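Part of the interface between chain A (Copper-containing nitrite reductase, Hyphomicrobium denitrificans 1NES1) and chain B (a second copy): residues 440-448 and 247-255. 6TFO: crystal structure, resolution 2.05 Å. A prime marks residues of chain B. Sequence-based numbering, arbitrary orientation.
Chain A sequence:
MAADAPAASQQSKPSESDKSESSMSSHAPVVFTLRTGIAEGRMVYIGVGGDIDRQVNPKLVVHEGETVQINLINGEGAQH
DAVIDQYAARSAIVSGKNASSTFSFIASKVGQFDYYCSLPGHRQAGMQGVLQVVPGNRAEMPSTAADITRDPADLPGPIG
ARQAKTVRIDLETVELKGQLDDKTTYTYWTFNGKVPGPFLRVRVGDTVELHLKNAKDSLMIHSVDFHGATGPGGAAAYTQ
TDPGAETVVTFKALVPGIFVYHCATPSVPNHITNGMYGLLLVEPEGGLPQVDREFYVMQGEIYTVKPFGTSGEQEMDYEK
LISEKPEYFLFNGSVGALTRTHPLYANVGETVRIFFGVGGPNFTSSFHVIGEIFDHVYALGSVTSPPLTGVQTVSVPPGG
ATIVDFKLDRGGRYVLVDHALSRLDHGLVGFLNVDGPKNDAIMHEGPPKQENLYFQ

Chain A, residues 440-448: DAIMHEGPP
Chain B 247-255: TVVTFKALV

The contact is a short antiparallel β-ladder between two copies of the protein. Residues 443-445 of chain A lie beside strand 247-252 of chain B, the axes approaching to 4.8 Å with their N-to-C directions 161° apart. Met443 pairs with Phe251′ (CA to CA 4.3 Å), His444 with Thr250′ (CA to CA 5.5 Å) and Glu445 with Val249′ (CA to CA 4.6 Å). Both backbones are extended: Met443 has phi/psi of -155/128°, His444 -153/163° and Thr250′ -112/140°.

Backbone hydrogen bonds fix this register. His444 and Thr250′ form the hydrogen-bonded pair, with His444 N to Thr250′ O at 3.0 Å and Thr250′ N to His444 O at 2.9 Å. Beyond them, Lys252′ N donates to Ile442 O (3.1 Å) and Gly446 N to Val248′ O (2.8 Å), so backbone hydrogen bonding extends one residue beyond each end of the chain A strand. CA-H...O contacts supplement it: Phe251′ CA lies 3.1 Å from Ile442 O, and Met443 CA 3.3 Å from Thr250′ O. Gly446, at phi/psi 73/175°, suits its place because positive phi favours glycine and a CB would be crowded by Pro447 CD.

Polar side chains tie the strand to the flanking loop segments. Thr250′ (chi1 -55°, m) directs OG1 to Gly446 O, donating a hydrogen bond of 2.9 Å. Within chain A, Asp440 (chi1 64°, p) places OD1 3.1 Å from Ile442 N and 3.2 Å from Met443 N, accepting from both. His444 (chi1 68°, p; chi2 -100°) places ND1 3.1 Å from Asp440 O and NE2 3.3 Å from Pro447 O, the latter a weak hydrogen bond; donating both at once would require both ring nitrogens to be protonated. One face of that ring receives Thr250′ CB, 4.0 Å from the centroid and 25° off the normal, a CH-pi contact, so the small branched threonine serves both strand and loop.

Apolar packing joins Met443, Val249′ and Phe251′ on one sheet face, which exposed Glu445 (chi1 p, chi2 t) shares. The flexible Met443 (chi1 t, chi2 t, chi3 m) brings CG to 4.0 Å from Val249′ CG2 (chi1 64°, p) and CE to 3.8 Å from Phe251′ CB (chi1 71°, p; chi2 87°), whose ring extends beyond the contact. Outside this group, Ile442 CD1 (chi1 m, chi2 t) meets Leu254′ CD1 (chi1 m, chi2 t) at 4.3 Å, and Pro447 CD lies 4.2 Å from Val248′ CG1 (chi1 t). The aliphatic chain of Lys252′ (chi1 -15°, between wells; chi2 t, chi3 p, chi4 t) runs beside the loop, with CD 3.3 Å from Ala441 O.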

# COMPACT_ATOMS: atom_id res chain seq x y z
N ASP A 440 6.83 -31.77 51.69
CA ASP A 440 6.38 -33.03 52.34
C ASP A 440 7.03 -34.21 51.60
O ASP A 440 7.90 -33.96 50.74
CB ASP A 440 4.85 -33.09 52.45
CG ASP A 440 4.06 -33.14 51.14
OD1 ASP A 440 4.64 -33.41 50.08
OD2 ASP A 440 2.83 -32.91 51.21
N ALA A 441 6.65 -35.44 51.93
CA ALA A 441 7.26 -36.68 51.39
C ALA A 441 6.88 -36.87 49.90
O ALA A 441 7.61 -37.63 49.22
CB ALA A 441 6.84 -37.87 52.23
N ILE A 442 5.80 -36.23 49.43
CA ILE A 442 5.23 -36.37 48.05
C ILE A 442 6.00 -35.47 47.06
O ILE A 442 6.23 -35.91 45.91
CB ILE A 442 3.71 -36.10 48.05
CG1 ILE A 442 2.95 -37.28 48.65
CG2 ILE A 442 3.21 -35.75 46.64
CD1 ILE A 442 1.45 -37.11 48.70
N MET A 443 6.39 -34.26 47.48
CA MET A 443 7.28 -33.36 46.70
C MET A 443 8.01 -32.40 47.64
O MET A 443 7.32 -31.75 48.45
CB MET A 443 6.46 -32.57 45.68
CG MET A 443 7.30 -31.73 44.74
SD MET A 443 6.30 -31.09 43.38
CE MET A 443 6.14 -32.58 42.39
N HIS A 444 9.34 -32.31 47.53
CA HIS A 444 10.15 -31.38 48.37
C HIS A 444 11.45 -30.99 47.65
O HIS A 444 11.86 -31.71 46.70
CB HIS A 444 10.43 -31.96 49.77
CG HIS A 444 11.34 -33.14 49.83
ND1 HIS A 444 10.86 -34.44 49.96
CD2 HIS A 444 12.68 -33.24 49.82
CE1 HIS A 444 11.88 -35.28 50.02
NE2 HIS A 444 13.01 -34.56 49.94
N GLU A 445 12.07 -29.91 48.13
CA GLU A 445 13.35 -29.43 47.56
C GLU A 445 14.47 -30.30 48.15
O GLU A 445 14.25 -30.86 49.23
CB GLU A 445 13.54 -27.92 47.78
CG GLU A 445 13.61 -27.48 49.23
CD GLU A 445 13.93 -26.01 49.36
OE1 GLU A 445 13.11 -25.26 49.95
OE2 GLU A 445 14.99 -25.60 48.86
N GLY A 446 15.58 -30.44 47.44
CA GLY A 446 16.73 -31.25 47.88
C GLY A 446 16.45 -32.75 47.80
O GLY A 446 15.33 -33.14 47.47
N PRO A 447 17.47 -33.60 48.08
CA PRO A 447 17.30 -35.06 48.04
C PRO A 447 16.67 -35.60 49.33
O PRO A 447 16.32 -34.81 50.21
CB PRO A 447 18.74 -35.55 47.84
CG PRO A 447 19.60 -34.51 48.55
CD PRO A 447 18.84 -33.21 48.44
N PRO A 448 16.47 -36.94 49.45
CA PRO A 448 16.10 -37.56 50.73
C PRO A 448 17.10 -37.35 51.88
O PRO A 448 16.67 -36.93 52.95
CB PRO A 448 16.04 -39.05 50.40
CG PRO A 448 15.77 -39.10 48.90
CD PRO A 448 16.50 -37.90 48.34
N THR B 247 19.19 -27.12 40.58
CA THR B 247 18.09 -27.38 41.54
C THR B 247 17.97 -28.89 41.69
O THR B 247 18.34 -29.63 40.74
CB THR B 247 16.77 -26.74 41.10
OG1 THR B 247 16.45 -27.19 39.78
CG2 THR B 247 16.82 -25.24 41.18
N VAL B 248 17.50 -29.33 42.85
CA VAL B 248 17.23 -30.76 43.17
C VAL B 248 15.82 -30.81 43.74
O VAL B 248 15.55 -30.05 44.66
CB VAL B 248 18.26 -31.33 44.15
CG1 VAL B 248 18.05 -32.81 44.37
CG2 VAL B 248 19.69 -31.06 43.70
N VAL B 249 14.94 -31.63 43.17
CA VAL B 249 13.58 -31.89 43.72
C VAL B 249 13.41 -33.41 43.88
O VAL B 249 13.94 -34.16 43.04
CB VAL B 249 12.49 -31.27 42.81
CG1 VAL B 249 12.46 -31.90 41.43
CG2 VAL B 249 11.11 -31.32 43.45
N THR B 250 12.73 -33.85 44.93
CA THR B 250 12.32 -35.27 45.10
C THR B 250 10.80 -35.32 44.99
O THR B 250 10.13 -34.38 45.48
CB THR B 250 12.86 -35.86 46.41
OG1 THR B 250 14.28 -35.71 46.48
CG2 THR B 250 12.50 -37.32 46.52
N PHE B 251 10.27 -36.34 44.33
CA PHE B 251 8.79 -36.55 44.20
C PHE B 251 8.51 -38.05 44.03
O PHE B 251 9.37 -38.77 43.45
CB PHE B 251 8.21 -35.68 43.07
CG PHE B 251 8.59 -36.12 41.67
CD1 PHE B 251 7.84 -37.07 41.01
CD2 PHE B 251 9.68 -35.57 41.01
CE1 PHE B 251 8.17 -37.48 39.73
CE2 PHE B 251 10.01 -35.98 39.73
CZ PHE B 251 9.27 -36.95 39.09
N LYS B 252 7.34 -38.50 44.51
CA LYS B 252 6.91 -39.92 44.38
C LYS B 252 6.10 -40.06 43.10
O LYS B 252 5.22 -39.23 42.86
CB LYS B 252 6.11 -40.41 45.59
CG LYS B 252 6.18 -39.53 46.82
CD LYS B 252 5.95 -40.30 48.08
CE LYS B 252 7.20 -41.03 48.52
NZ LYS B 252 6.89 -41.92 49.66
N ALA B 253 6.43 -41.05 42.28
CA ALA B 253 5.63 -41.47 41.12
C ALA B 253 4.43 -42.27 41.64
O ALA B 253 4.51 -43.49 41.69
CB ALA B 253 6.51 -42.25 40.18
N LEU B 254 3.36 -41.58 42.02
CA LEU B 254 2.14 -42.13 42.66
C LEU B 254 1.26 -42.85 41.64
O LEU B 254 0.44 -43.66 42.07
CB LEU B 254 1.33 -40.99 43.29
CG LEU B 254 2.01 -40.24 44.43
CD1 LEU B 254 1.14 -39.10 44.93
CD2 LEU B 254 2.35 -41.19 45.57
N VAL B 255 1.33 -42.50 40.36
CA VAL B 255 0.33 -42.97 39.37
C VAL B 255 1.04 -43.48 38.13
O VAL B 255 1.90 -42.79 37.59
CB VAL B 255 -0.67 -41.87 39.00
CG1 VAL B 255 -1.74 -42.39 38.07
CG2 VAL B 255 -1.31 -41.28 40.25